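Local coordinates for tail spike protein (Acinetobacter phage vB_AbaP_AS12, PDB 6EU4) that probably recognises, and may depolymerise, the capsular polysaccharide of its Acinetobacter baumannii host as a trimeric, beta-helical tailspike, at residues L427-S433 with K440-T446; N448-D452 with D462-F466; Y356-K360 with Q399-S404; V375-V381 with V409-F415; S364-N370 with L435-T439. All blocks are in the same frame, centred on the assembly; numbering follows the deposited sequence. Where two conformers were deposited one is given.

Interaction 1 of 5, residues L427-S433 with K440-T446; sequences LEEIGIS and KLGVYYT
Parallel beta-helix pairing near the C-terminal end of the helical body defines this contact: strand 430-432 runs alongside strand 443-445, axes 4.9 Å apart at closest approach and directions 14° apart. The other edge of 443-445 is taken by strand 405-409, so 440-446 is the middle of three. Ile430 is paired with Val443 (CA-CA 4.5 Å, side chains on one face), Gly431 with Tyr444 (5.3 Å) and Ile432 with Tyr445 (4.9 Å). The bonding alternates as parallel strands require: Val443 N to Glu429 O 2.9 Å, Gly431 N to Val443 O 2.9 Å, Tyr445 N to Gly431 O 3.2 Å, Ser433 N to Tyr445 O 2.9 Å. Upstream, Leu441 centres an inverse gamma turn (phi/psi -80/75); its O accepts from Glu428 N at 2.9 Å and its N donates to Glu428 OE2 at 2.8 Å, while Glu428 OE1 bonds Ser394. Gly442 CA lies 3.0 Å from Glu429 O, where a CB would clash. Apolar packing brings Ile430 CD1 (chi1 t) within 3.8 Å of Val443 CB. Tyr445, chi1 p, points its CB away yet bends its ring back, so that CE2 meets Ile432 CG1 at 3.5 Å and OH bonds Asp462. Tyr444, chi1 m, stacks on Phe438 and donates from its OH to Glu429 OE2 at 2.6 Å, near the plane of the ring.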
# COMPACT_ATOMS: atom_id res chain seq x y z
N LEU A 427 -24.26 10.08 2.02
CA LEU A 427 -24.60 9.88 0.62
C LEU A 427 -26.11 9.76 0.46
O LEU A 427 -26.83 9.41 1.40
CB LEU A 427 -23.92 8.63 0.08
CG LEU A 427 -22.40 8.54 0.23
CD1 LEU A 427 -21.90 7.34 -0.54
CD2 LEU A 427 -21.69 9.80 -0.28
N GLU A 428 -26.61 10.10 -0.73
CA GLU A 428 -28.04 10.21 -0.93
C GLU A 428 -28.67 9.12 -1.78
O GLU A 428 -29.80 8.71 -1.49
CB GLU A 428 -28.37 11.57 -1.53
CG GLU A 428 -27.95 12.70 -0.61
CD GLU A 428 -28.47 14.03 -1.08
OE1 GLU A 428 -29.71 14.26 -1.03
OE2 GLU A 428 -27.64 14.85 -1.50
N GLU A 429 -28.01 8.66 -2.84
CA GLU A 429 -28.64 7.70 -3.74
C GLU A 429 -27.58 7.17 -4.69
O GLU A 429 -26.47 7.71 -4.79
CB GLU A 429 -29.81 8.31 -4.51
CG GLU A 429 -29.40 9.44 -5.46
CD GLU A 429 -30.59 10.12 -6.15
OE1 GLU A 429 -31.75 9.83 -5.79
OE2 GLU A 429 -30.35 10.95 -7.05
N ILE A 430 -27.95 6.11 -5.40
CA ILE A 430 -27.09 5.52 -6.42
C ILE A 430 -27.99 4.99 -7.52
O ILE A 430 -29.04 4.40 -7.24
CB ILE A 430 -26.17 4.43 -5.83
CG1 ILE A 430 -25.41 3.69 -6.94
CG2 ILE A 430 -26.94 3.44 -4.97
CD1 ILE A 430 -24.20 2.95 -6.39
N GLY A 431 -27.61 5.22 -8.77
CA GLY A 431 -28.40 4.66 -9.86
C GLY A 431 -27.89 5.04 -11.23
O GLY A 431 -27.01 5.89 -11.40
N ILE A 432 -28.49 4.38 -12.22
CA ILE A 432 -28.22 4.67 -13.62
C ILE A 432 -28.71 6.06 -13.96
O ILE A 432 -29.82 6.45 -13.56
CB ILE A 432 -28.90 3.62 -14.51
CG1 ILE A 432 -28.27 2.25 -14.26
CG2 ILE A 432 -28.79 4.00 -15.98
CD1 ILE A 432 -29.06 1.11 -14.84
N SER A 433 -27.92 6.81 -14.73
CA SER A 433 -28.30 8.16 -15.09
C SER A 433 -27.86 8.49 -16.51
O SER A 433 -26.75 8.14 -16.91
CB SER A 433 -27.65 9.18 -14.14
OG SER A 433 -27.98 10.50 -14.51
N LYS A 440 -27.70 15.84 -6.09
CA LYS A 440 -27.58 15.12 -4.84
C LYS A 440 -26.21 14.45 -4.77
O LYS A 440 -25.59 14.16 -5.79
CB LYS A 440 -28.68 14.06 -4.70
CG LYS A 440 -30.09 14.64 -4.65
CD LYS A 440 -31.10 13.53 -4.42
CE LYS A 440 -32.49 14.09 -4.10
NZ LYS A 440 -32.96 14.99 -5.16
N LEU A 441 -25.76 14.20 -3.53
CA LEU A 441 -24.47 13.56 -3.29
C LEU A 441 -24.65 12.06 -3.51
O LEU A 441 -24.71 11.26 -2.57
CB LEU A 441 -23.96 13.90 -1.90
CG LEU A 441 -22.55 13.42 -1.55
CD1 LEU A 441 -21.51 14.18 -2.40
CD2 LEU A 441 -22.28 13.62 -0.05
N GLY A 442 -24.74 11.69 -4.79
CA GLY A 442 -25.01 10.32 -5.17
C GLY A 442 -23.96 9.76 -6.12
O GLY A 442 -23.04 10.45 -6.56
N VAL A 443 -24.14 8.47 -6.42
CA VAL A 443 -23.31 7.75 -7.38
C VAL A 443 -24.13 7.51 -8.63
O VAL A 443 -25.13 6.79 -8.58
CB VAL A 443 -22.81 6.42 -6.80
CG1 VAL A 443 -22.00 5.68 -7.85
CG2 VAL A 443 -21.98 6.67 -5.55
N TYR A 444 -23.73 8.12 -9.73
CA TYR A 444 -24.47 8.06 -10.98
C TYR A 444 -23.62 7.38 -12.03
O TYR A 444 -22.46 7.76 -12.22
CB TYR A 444 -24.85 9.47 -11.43
CG TYR A 444 -25.67 10.14 -10.35
CD1 TYR A 444 -26.98 9.75 -10.13
CD2 TYR A 444 -25.12 11.11 -9.53
CE1 TYR A 444 -27.75 10.34 -9.12
CE2 TYR A 444 -25.87 11.70 -8.52
CZ TYR A 444 -27.18 11.30 -8.32
OH TYR A 444 -27.91 11.89 -7.31
N TYR A 445 -24.20 6.43 -12.75
CA TYR A 445 -23.40 5.66 -13.71
C TYR A 445 -24.23 5.36 -14.94
O TYR A 445 -25.46 5.34 -14.90
CB TYR A 445 -22.85 4.39 -13.08
CG TYR A 445 -23.88 3.41 -12.54
CD1 TYR A 445 -24.45 3.59 -11.28
CD2 TYR A 445 -24.25 2.30 -13.26
CE1 TYR A 445 -25.37 2.72 -10.78
CE2 TYR A 445 -25.19 1.39 -12.76
CZ TYR A 445 -25.74 1.61 -11.51
OH TYR A 445 -26.66 0.73 -11.03
N THR A 446 -23.54 5.15 -16.06
CA THR A 446 -24.23 4.85 -17.31
C THR A 446 -24.43 3.35 -17.49
O THR A 446 -23.89 2.52 -16.76
CB THR A 446 -23.46 5.42 -18.50
OG1 THR A 446 -22.20 4.73 -18.59
CG2 THR A 446 -23.20 6.92 -18.33

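Interaction 2 of 5, residues N448-D452 with D462-F466; sequences NASVD and DGAKF
The side chain of Ser450 joins an antiparallel bridge to a beta turn. With chi1 m (-65°), its OG accepts a nearly straight hydrogen bond from Lys465 N at 3.1 Å (170°), tying Ser450 to the type I turn Gly463-Phe466, which is itself closed by Phe466 N to Gly463 O at 2.9 Å. Beside it, Val451 and Asp462 form an antiparallel hydrogen-bonded pair with CA atoms 5.4 Å apart: Val451 N to Asp462 O and Asp462 N to Val451 O are both 3.0 Å. Their side chains share one face, Val451 (m) bringing CG2 to 4.1 Å from Asp462 CB; Asp462 (chi1 -158°) carries its carboxylate away to Tyr445. Gly463, at phi 108°, lies with CA 3.4 Å from Ala449 O, and a CB there would run into Ser450 OG. A water bridges Ala449 O (3.0 Å) and Ala464 N (2.9 Å). Phe466, chi1 m, lays its ring against Ser450 to Asp452: CZ is 3.4 Å from Asp452 CB, CD2 is 3.5 Å from Val451 O, and Ser450 CB meets the ring edge, 4.0 Å from CE2. Asp452, chi1 t, is salt-bridged to Arg459. The contact closes the open end of the beta hairpin 450-455/458-462. Strand 450-455 pairs in parallel with strand 414-417 on its other edge, while Pro419 of the second subunit packs on Lys465 and Phe466.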
# COMPACT_ATOMS: atom_id res chain seq x y z
N ASN A 448 -23.18 1.61 -19.67
CA ASN A 448 -21.87 1.12 -20.03
C ASN A 448 -20.89 1.56 -18.95
O ASN A 448 -19.98 2.36 -19.20
CB ASN A 448 -21.45 1.64 -21.40
CG ASN A 448 -20.10 1.11 -21.84
OD1 ASN A 448 -19.69 0.02 -21.45
ND2 ASN A 448 -19.40 1.88 -22.66
N ALA A 449 -21.15 1.13 -17.73
CA ALA A 449 -20.23 1.34 -16.62
C ALA A 449 -20.56 0.31 -15.56
O ALA A 449 -21.60 -0.36 -15.62
CB ALA A 449 -20.35 2.76 -16.05
N SER A 450 -19.66 0.18 -14.60
CA SER A 450 -19.81 -0.75 -13.50
C SER A 450 -19.56 -0.04 -12.17
O SER A 450 -18.71 0.85 -12.08
CB SER A 450 -18.85 -1.93 -13.63
OG SER A 450 -19.17 -2.72 -14.80
N VAL A 451 -20.29 -0.49 -11.15
CA VAL A 451 -20.12 0.03 -9.79
C VAL A 451 -20.18 -1.12 -8.80
O VAL A 451 -20.87 -2.12 -9.00
CB VAL A 451 -21.19 1.08 -9.42
CG1 VAL A 451 -21.07 2.33 -10.32
CG2 VAL A 451 -22.59 0.50 -9.53
N ASP A 452 -19.42 -0.95 -7.71
CA ASP A 452 -19.47 -1.86 -6.55
C ASP A 452 -19.27 -0.93 -5.37
O ASP A 452 -18.13 -0.64 -4.99
CB ASP A 452 -18.43 -2.96 -6.62
CG ASP A 452 -18.49 -3.91 -5.44
OD1 ASP A 452 -19.25 -3.63 -4.49
OD2 ASP A 452 -17.77 -4.93 -5.47
N ASP A 462 -23.37 -3.40 -10.02
CA ASP A 462 -24.04 -3.37 -11.32
C ASP A 462 -23.00 -3.24 -12.42
O ASP A 462 -21.91 -2.72 -12.21
CB ASP A 462 -25.04 -2.21 -11.36
CG ASP A 462 -26.14 -2.39 -12.40
OD1 ASP A 462 -26.17 -3.41 -13.10
OD2 ASP A 462 -26.99 -1.48 -12.49
N GLY A 463 -23.36 -3.69 -13.62
CA GLY A 463 -22.51 -3.49 -14.78
C GLY A 463 -21.84 -4.78 -15.22
O GLY A 463 -21.91 -5.82 -14.56
N ALA A 464 -21.17 -4.69 -16.37
CA ALA A 464 -20.61 -5.88 -16.99
C ALA A 464 -19.52 -6.55 -16.16
O ALA A 464 -19.27 -7.75 -16.32
CB ALA A 464 -20.06 -5.55 -18.37
N LYS A 465 -18.84 -5.80 -15.29
CA LYS A 465 -17.82 -6.41 -14.45
C LYS A 465 -18.42 -7.20 -13.29
O LYS A 465 -17.68 -7.92 -12.60
CB LYS A 465 -16.88 -5.33 -13.93
CG LYS A 465 -16.06 -4.69 -15.07
CD LYS A 465 -14.94 -3.86 -14.57
CE LYS A 465 -14.19 -3.23 -15.76
NZ LYS A 465 -13.60 -4.26 -16.67
N PHE A 466 -19.73 -7.10 -13.08
CA PHE A 466 -20.41 -7.75 -11.97
C PHE A 466 -21.63 -8.47 -12.53
O PHE A 466 -22.79 -8.12 -12.25
CB PHE A 466 -20.79 -6.73 -10.90
CG PHE A 466 -19.62 -5.99 -10.36
CD1 PHE A 466 -18.78 -6.59 -9.44
CD2 PHE A 466 -19.33 -4.71 -10.78
CE1 PHE A 466 -17.70 -5.92 -8.94
CE2 PHE A 466 -18.23 -4.05 -10.29
CZ PHE A 466 -17.42 -4.66 -9.38
O HOH W 1 -21.55 -2.31 -17.95

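Interaction 3 of 5, residues Y356-K360 with Q399-S404; sequences YNKYK and QGANCS
Gln399, rotamer m,m, points its CB toward the 356-360 loop; its OE1 sits 3.7 Å from Lys358 CD, and a water joins its NE2 to Lys358 NZ, 3.0 Å from each; Lys358 NZ is also salt-bridged to Asp307 OD1. The same Gln399 OE1 accepts from Asn402 ND2 at 2.8 Å, bracing the short 3-10 turn 400-402. Ala401 O receives a weak, 3.4 Å bond from Lys360 NZ, whose side chain is extended beyond chi1 m. Asn402 O approaches Lys358 CA at 3.3 Å and is bridged by water to Tyr359 O (2.8 and 3.0 Å); another water links Asn402 OD1 (2.7 Å) to Lys360 NZ (2.9 Å). Both segments belong to long loops between strands of the parallel beta-helix, stacked here outside its coils. Cys403 CA lies 3.3 Å from Asn357 O, which also takes a weak bond from Ser404 N (3.1 Å). Asn357, chi1 p, centres an inverse gamma turn (-89/70). Its OD1 bonds Tyr392 N, and its ND2 donates to Ser404 OG at 3.0 Å.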
# COMPACT_ATOMS: atom_id res chain seq x y z
N TYR A 356 -15.18 21.71 -0.19
CA TYR A 356 -16.41 22.47 -0.40
C TYR A 356 -16.95 22.15 -1.79
O TYR A 356 -16.61 22.79 -2.78
CB TYR A 356 -16.13 23.94 -0.19
CG TYR A 356 -15.62 24.12 1.19
CD1 TYR A 356 -16.49 24.02 2.28
CD2 TYR A 356 -14.27 24.28 1.43
CE1 TYR A 356 -16.01 24.14 3.59
CE2 TYR A 356 -13.79 24.41 2.74
CZ TYR A 356 -14.66 24.33 3.80
OH TYR A 356 -14.16 24.45 5.09
N ASN A 357 -17.80 21.11 -1.85
CA ASN A 357 -18.28 20.56 -3.12
C ASN A 357 -19.55 21.29 -3.55
O ASN A 357 -20.66 20.75 -3.56
CB ASN A 357 -18.51 19.05 -2.99
CG ASN A 357 -19.50 18.69 -1.87
OD1 ASN A 357 -19.45 19.22 -0.76
ND2 ASN A 357 -20.41 17.78 -2.17
N LYS A 358 -19.34 22.55 -3.95
CA LYS A 358 -20.45 23.43 -4.33
C LYS A 358 -20.29 24.03 -5.72
O LYS A 358 -20.98 25.01 -6.04
CB LYS A 358 -20.60 24.56 -3.30
CG LYS A 358 -19.36 25.43 -3.15
CD LYS A 358 -19.61 26.59 -2.16
CE LYS A 358 -18.40 27.51 -2.08
NZ LYS A 358 -18.58 28.60 -1.08
N TYR A 359 -19.42 23.48 -6.56
CA TYR A 359 -19.07 24.11 -7.82
C TYR A 359 -19.60 23.31 -9.01
O TYR A 359 -19.62 22.08 -8.99
CB TYR A 359 -17.56 24.29 -7.92
CG TYR A 359 -17.04 25.17 -6.81
CD1 TYR A 359 -17.23 26.55 -6.87
CD2 TYR A 359 -16.39 24.64 -5.71
CE1 TYR A 359 -16.78 27.37 -5.89
CE2 TYR A 359 -15.93 25.47 -4.70
CZ TYR A 359 -16.15 26.84 -4.81
OH TYR A 359 -15.72 27.72 -3.84
N LYS A 360 -20.00 24.04 -10.05
CA LYS A 360 -20.59 23.46 -11.24
C LYS A 360 -20.01 24.11 -12.48
O LYS A 360 -19.73 25.32 -12.48
CB LYS A 360 -22.12 23.62 -11.25
CG LYS A 360 -22.80 22.95 -10.08
CD LYS A 360 -24.30 23.17 -10.05
CE LYS A 360 -24.88 22.44 -8.87
NZ LYS A 360 -26.36 22.67 -8.76
N GLN A 399 -25.67 25.56 1.48
CA GLN A 399 -25.17 25.27 0.14
C GLN A 399 -25.83 24.05 -0.49
O GLN A 399 -25.38 23.60 -1.55
CB GLN A 399 -23.66 25.04 0.17
CG GLN A 399 -22.85 26.22 0.66
CD GLN A 399 -22.74 27.34 -0.35
OE1 GLN A 399 -23.16 27.22 -1.48
NE2 GLN A 399 -22.15 28.46 0.09
N GLY A 400 -26.90 23.52 0.10
CA GLY A 400 -27.44 22.25 -0.39
C GLY A 400 -27.87 22.30 -1.85
O GLY A 400 -27.71 21.31 -2.58
N ALA A 401 -28.41 23.44 -2.29
CA ALA A 401 -28.85 23.60 -3.68
C ALA A 401 -27.69 23.60 -4.67
O ALA A 401 -27.95 23.57 -5.88
CB ALA A 401 -29.63 24.90 -3.85
N ASN A 402 -26.45 23.62 -4.18
CA ASN A 402 -25.26 23.65 -5.01
C ASN A 402 -24.40 22.39 -4.92
O ASN A 402 -23.33 22.36 -5.53
CB ASN A 402 -24.39 24.85 -4.60
CG ASN A 402 -25.14 26.14 -4.65
OD1 ASN A 402 -25.85 26.41 -5.61
ND2 ASN A 402 -25.03 26.94 -3.58
N CYS A 403 -24.83 21.38 -4.17
CA CYS A 403 -23.95 20.26 -3.86
C CYS A 403 -23.63 19.43 -5.11
O CYS A 403 -24.39 19.40 -6.08
CB CYS A 403 -24.57 19.37 -2.78
SG CYS A 403 -25.96 18.35 -3.33
N SER A 404 -22.47 18.78 -5.07
CA SER A 404 -22.03 17.90 -6.13
C SER A 404 -22.60 16.50 -5.95
O SER A 404 -23.11 16.12 -4.89
CB SER A 404 -20.51 17.81 -6.15
OG SER A 404 -20.03 17.02 -5.07
O HOH W 2 -20.81 30.40 -1.82
O HOH W 3 -21.82 20.89 -7.38
O HOH W 4 -26.73 20.76 -6.77
O HOH W 5 -26.36 25.43 -8.04

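Interaction 4 of 5, residues V375-V381 with V409-F415; sequences VVSNSKV and VEGGSVF
Val375, Val381, Val409 and Phe415 form the apolar centre, on one face of the sheet. Val375 CG2 lies 4.1 Å from Phe415 CD1, Val381 CG1 is 3.9 Å from that same CD1, and Val375 CB is 4.3 Å from Val409 CG1; all four have chi1 t. The backbones run parallel in register, Val375 with Val409 (CA-CA 4.8 Å), Lys380 with Val414 (4.8 Å) and Val381 with Phe415 (4.9 Å), bonded by Glu410 N to Val375 O 3.0 Å, Val414 N to Ser379 O 2.9 Å and Val381 N to Val414 O 3.0 Å. These are successive coils of the parallel beta-helix, stacked at a corner. Gly411 and Gly412 occupy the middle of the type I' turn Glu410-Ser413, and Ser377 and Asn378 also have positive phi. Ser379 and Ser413, both chi1 m, repeat one another: Ser379 OG donates to Val376 O and Ser413 OG to Glu410 O, each at 2.8 Å, while Ser379 N donates to Ser413 OG at 2.9 Å. Farther out, Asn378 N reaches Gly411 O (2.8 Å), and Ser377 N reaches Glu410 OE1 (3.0 Å). Lys380 extends to Glu344 and to Glu420 O of the second subunit.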
# COMPACT_ATOMS: atom_id res chain seq x y z
N VAL A 375 -15.24 9.63 -13.28
CA VAL A 375 -14.57 8.37 -13.58
C VAL A 375 -14.98 7.97 -14.98
O VAL A 375 -16.07 7.39 -15.17
CB VAL A 375 -14.92 7.29 -12.55
CG1 VAL A 375 -14.11 6.03 -12.77
CG2 VAL A 375 -14.70 7.79 -11.14
N VAL A 376 -14.13 8.25 -15.98
CA VAL A 376 -14.53 8.17 -17.38
C VAL A 376 -13.52 7.38 -18.22
O VAL A 376 -12.35 7.22 -17.85
CB VAL A 376 -14.75 9.58 -17.97
CG1 VAL A 376 -15.68 10.39 -17.09
CG2 VAL A 376 -13.39 10.33 -18.18
N SER A 377 -14.00 6.88 -19.36
CA SER A 377 -13.17 6.27 -20.41
C SER A 377 -12.31 5.11 -19.86
O SER A 377 -11.07 5.17 -19.83
CB SER A 377 -12.27 7.33 -21.06
OG SER A 377 -13.06 8.31 -21.70
N ASN A 378 -12.99 4.05 -19.46
CA ASN A 378 -12.31 2.81 -19.04
C ASN A 378 -11.38 3.04 -17.84
O ASN A 378 -10.33 2.39 -17.71
CB ASN A 378 -11.55 2.19 -20.20
CG ASN A 378 -12.48 1.64 -21.25
OD1 ASN A 378 -13.36 0.83 -20.94
ND2 ASN A 378 -12.32 2.10 -22.48
N SER A 379 -11.79 3.90 -16.94
CA SER A 379 -11.06 4.07 -15.69
C SER A 379 -11.49 3.02 -14.66
O SER A 379 -12.54 2.38 -14.78
CB SER A 379 -11.28 5.47 -15.12
OG SER A 379 -10.56 6.44 -15.84
N LYS A 380 -10.65 2.84 -13.65
CA LYS A 380 -10.96 2.01 -12.50
C LYS A 380 -10.54 2.81 -11.29
O LYS A 380 -9.36 3.11 -11.14
CB LYS A 380 -10.20 0.67 -12.47
CG LYS A 380 -9.71 0.13 -13.76
CD LYS A 380 -8.75 -1.02 -13.45
CE LYS A 380 -8.06 -1.54 -14.66
NZ LYS A 380 -7.13 -2.65 -14.32
N VAL A 381 -11.50 3.17 -10.43
CA VAL A 381 -11.21 3.97 -9.25
C VAL A 381 -11.78 3.23 -8.06
O VAL A 381 -12.96 2.86 -8.07
CB VAL A 381 -11.80 5.39 -9.35
CG1 VAL A 381 -11.73 6.12 -8.04
CG2 VAL A 381 -11.08 6.19 -10.43
N VAL A 409 -19.78 7.87 -13.37
CA VAL A 409 -19.04 6.72 -13.86
C VAL A 409 -19.56 6.38 -15.24
O VAL A 409 -20.74 6.07 -15.40
CB VAL A 409 -19.17 5.51 -12.91
CG1 VAL A 409 -18.13 4.46 -13.26
CG2 VAL A 409 -19.04 5.93 -11.45
N GLU A 410 -18.68 6.42 -16.25
CA GLU A 410 -19.13 6.23 -17.63
C GLU A 410 -18.07 5.56 -18.49
O GLU A 410 -16.91 5.38 -18.08
CB GLU A 410 -19.54 7.58 -18.25
CG GLU A 410 -18.39 8.47 -18.65
CD GLU A 410 -17.88 8.22 -20.07
OE1 GLU A 410 -16.68 7.92 -20.24
OE2 GLU A 410 -18.69 8.29 -21.03
N GLY A 411 -18.48 5.20 -19.70
CA GLY A 411 -17.57 4.78 -20.75
C GLY A 411 -16.71 3.56 -20.41
O GLY A 411 -15.50 3.56 -20.66
N GLY A 412 -17.33 2.52 -19.86
CA GLY A 412 -16.64 1.30 -19.50
C GLY A 412 -15.90 1.35 -18.18
O GLY A 412 -15.22 0.38 -17.84
N SER A 413 -16.02 2.44 -17.43
CA SER A 413 -15.31 2.60 -16.17
C SER A 413 -15.94 1.77 -15.06
O SER A 413 -17.08 1.30 -15.16
CB SER A 413 -15.29 4.05 -15.75
OG SER A 413 -14.57 4.84 -16.70
N VAL A 414 -15.18 1.60 -13.98
CA VAL A 414 -15.66 0.94 -12.77
C VAL A 414 -15.25 1.80 -11.58
O VAL A 414 -14.14 2.35 -11.55
CB VAL A 414 -15.14 -0.50 -12.65
CG1 VAL A 414 -13.64 -0.55 -12.60
CG2 VAL A 414 -15.76 -1.18 -11.44
N PHE A 415 -16.16 1.93 -10.62
CA PHE A 415 -15.99 2.72 -9.41
C PHE A 415 -16.37 1.85 -8.23
O PHE A 415 -17.46 1.26 -8.22
CB PHE A 415 -16.88 3.98 -9.46
CG PHE A 415 -16.77 4.87 -8.25
CD1 PHE A 415 -15.57 5.47 -7.90
CD2 PHE A 415 -17.90 5.15 -7.49
CE1 PHE A 415 -15.49 6.34 -6.81
CE2 PHE A 415 -17.82 6.00 -6.40
CZ PHE A 415 -16.62 6.59 -6.05
O HOH W 6 -15.52 7.59 -22.76
O HOH W 7 -13.99 -1.65 -19.60
O HOH W 8 -12.76 -0.21 -16.39

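Interaction 5 of 5, residues S364-N370 with L435-T439; sequences SSWNNNN and LTAFT
Two loops of the parallel beta-helix meet here, 435-439 and, just before strand 371-376, the loop 364-370; one side-chain amide, that of Asn370, pairs with backbone as a neighbouring strand would. Asn370 (chi1 p, chi2 -44°) satisfies both polar groups of the Phe438 backbone: OD1 accepts from Phe438 N at 2.9 Å, and ND2 donates to Phe438 O at 2.9 Å, almost straight at 171°. Its own backbone N is served by a water at 2.9 Å, which donates onward to Thr436 O at 2.8 Å. Residues 365-368 make a type I turn held twice, by Asn368 N to Ser365 O (3.1 Å) and Ser365 N to Asn368 O (2.9 Å). Ser365 O takes a second donor, Asn369 ND2, at 3.0 Å; Asn369 OD1 is paired with Ser371 OG. Ser365 OG, with chi1 p, donates to Asn367 OD1 at 2.9 Å. Packing centres on Thr436: its CA is 5.6 Å from Ser365 CA, Thr436 CG2 touches Trp366 N at 3.7 Å, and Asn369 CB presses on Thr436 O at 3.1 Å. The Phe438 ring (chi1 m) comes 4.3 Å from Asn369 CB through CE2 and stacks with Tyr444. At the start of 364-370, Ser364 OG and Thr436 OG1, both chi1 p, share a hydrogen bond of 2.8 Å.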
# COMPACT_ATOMS: atom_id res chain seq x y z
N SER A 364 -22.34 21.39 -18.89
CA SER A 364 -21.85 20.09 -18.47
C SER A 364 -21.71 19.14 -19.65
O SER A 364 -22.31 19.33 -20.71
CB SER A 364 -22.78 19.49 -17.41
OG SER A 364 -24.02 19.10 -17.97
N SER A 365 -20.88 18.12 -19.45
CA SER A 365 -20.69 17.07 -20.45
C SER A 365 -20.16 15.84 -19.73
O SER A 365 -19.87 15.88 -18.53
CB SER A 365 -19.73 17.52 -21.54
OG SER A 365 -18.43 17.68 -21.02
N TRP A 366 -20.00 14.75 -20.48
CA TRP A 366 -19.51 13.50 -19.89
C TRP A 366 -18.17 13.67 -19.18
O TRP A 366 -17.88 12.94 -18.23
CB TRP A 366 -19.38 12.42 -20.98
CG TRP A 366 -18.32 12.73 -21.97
CD1 TRP A 366 -18.43 13.55 -23.05
CD2 TRP A 366 -16.98 12.22 -21.98
NE1 TRP A 366 -17.23 13.59 -23.73
CE2 TRP A 366 -16.33 12.79 -23.09
CE3 TRP A 366 -16.26 11.34 -21.16
CZ2 TRP A 366 -15.01 12.51 -23.40
CZ3 TRP A 366 -14.95 11.07 -21.46
CH2 TRP A 366 -14.33 11.65 -22.57
N ASN A 367 -17.31 14.59 -19.63
CA ASN A 367 -16.01 14.78 -19.01
C ASN A 367 -15.88 16.13 -18.32
O ASN A 367 -14.76 16.58 -18.06
CB ASN A 367 -14.88 14.62 -20.04
CG ASN A 367 -14.91 15.67 -21.13
OD1 ASN A 367 -15.89 16.40 -21.30
ND2 ASN A 367 -13.84 15.74 -21.92
N ASN A 368 -16.99 16.78 -18.03
CA ASN A 368 -16.97 18.10 -17.38
C ASN A 368 -18.26 18.21 -16.56
O ASN A 368 -19.28 18.68 -17.07
CB ASN A 368 -16.87 19.20 -18.43
CG ASN A 368 -16.74 20.57 -17.82
OD1 ASN A 368 -16.44 20.72 -16.64
ND2 ASN A 368 -16.92 21.59 -18.65
N ASN A 369 -18.22 17.73 -15.32
CA ASN A 369 -19.46 17.65 -14.56
C ASN A 369 -19.20 17.77 -13.06
O ASN A 369 -18.06 17.74 -12.60
CB ASN A 369 -20.23 16.38 -14.89
CG ASN A 369 -19.37 15.13 -14.79
OD1 ASN A 369 -18.96 14.74 -13.70
ND2 ASN A 369 -19.09 14.51 -15.93
N ASN A 370 -20.29 17.96 -12.31
CA ASN A 370 -20.15 18.30 -10.89
C ASN A 370 -20.18 17.04 -10.03
O ASN A 370 -21.13 16.76 -9.31
CB ASN A 370 -21.21 19.31 -10.46
CG ASN A 370 -22.65 18.75 -10.41
OD1 ASN A 370 -23.12 18.03 -11.31
ND2 ASN A 370 -23.38 19.15 -9.36
N LEU A 435 -27.89 11.76 -17.19
CA LEU A 435 -27.56 13.16 -17.00
C LEU A 435 -26.05 13.36 -16.88
O LEU A 435 -25.27 12.42 -16.66
CB LEU A 435 -28.26 13.70 -15.75
CG LEU A 435 -29.77 13.50 -15.64
CD1 LEU A 435 -30.29 14.10 -14.33
CD2 LEU A 435 -30.50 14.11 -16.82
N THR A 436 -25.63 14.64 -17.01
CA THR A 436 -24.25 15.03 -16.70
C THR A 436 -24.23 16.22 -15.74
O THR A 436 -23.20 16.90 -15.63
CB THR A 436 -23.44 15.37 -17.96
OG1 THR A 436 -24.08 16.42 -18.70
CG2 THR A 436 -23.26 14.12 -18.84
N ALA A 437 -25.33 16.46 -15.04
CA ALA A 437 -25.42 17.51 -14.03
C ALA A 437 -26.29 16.98 -12.91
O ALA A 437 -27.40 16.49 -13.16
CB ALA A 437 -26.01 18.80 -14.60
N PHE A 438 -25.80 17.08 -11.68
CA PHE A 438 -26.38 16.39 -10.54
C PHE A 438 -26.75 17.37 -9.43
O PHE A 438 -26.21 18.48 -9.34
CB PHE A 438 -25.40 15.33 -10.06
CG PHE A 438 -24.87 14.50 -11.20
CD1 PHE A 438 -25.69 13.57 -11.81
CD2 PHE A 438 -23.61 14.71 -11.72
CE1 PHE A 438 -25.25 12.85 -12.92
CE2 PHE A 438 -23.16 13.97 -12.81
CZ PHE A 438 -23.98 13.07 -13.41
N THR A 439 -27.70 16.94 -8.59
CA THR A 439 -28.19 17.78 -7.50
C THR A 439 -28.24 17.05 -6.17
O THR A 439 -28.80 17.59 -5.20
CB THR A 439 -29.58 18.33 -7.85
OG1 THR A 439 -30.49 17.23 -8.02
CG2 THR A 439 -29.54 19.14 -9.15
O HOH W 9 -22.27 19.05 -14.15

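How the interactions relate
Interactions 1, 2 and 4 belong to the same sheet system: strand 405-409 leads into 409-415 and also flanks 443-445, and strands 414-417 and 450-455 are neighbours. Parallel pairing and apolar packing dominate 1 and 4; interaction 2 has one antiparallel pair plus a serine-to-turn hydrogen bond. Interaction 4 is the most buried, with 8 of 14 touching residues, its valine and phenylalanine face turned into the helix. Interactions 2 and 4 also touch the second subunit. Interactions 3 and 5 join loops on the outer side, with exposed members, through polar side chains and water; 3 is the most hydrated. Interaction 5 meets 1 through Phe438 and Tyr444, meets 3 where Asn370 packs on Ser404, and lays Trp366 on the turns of 4.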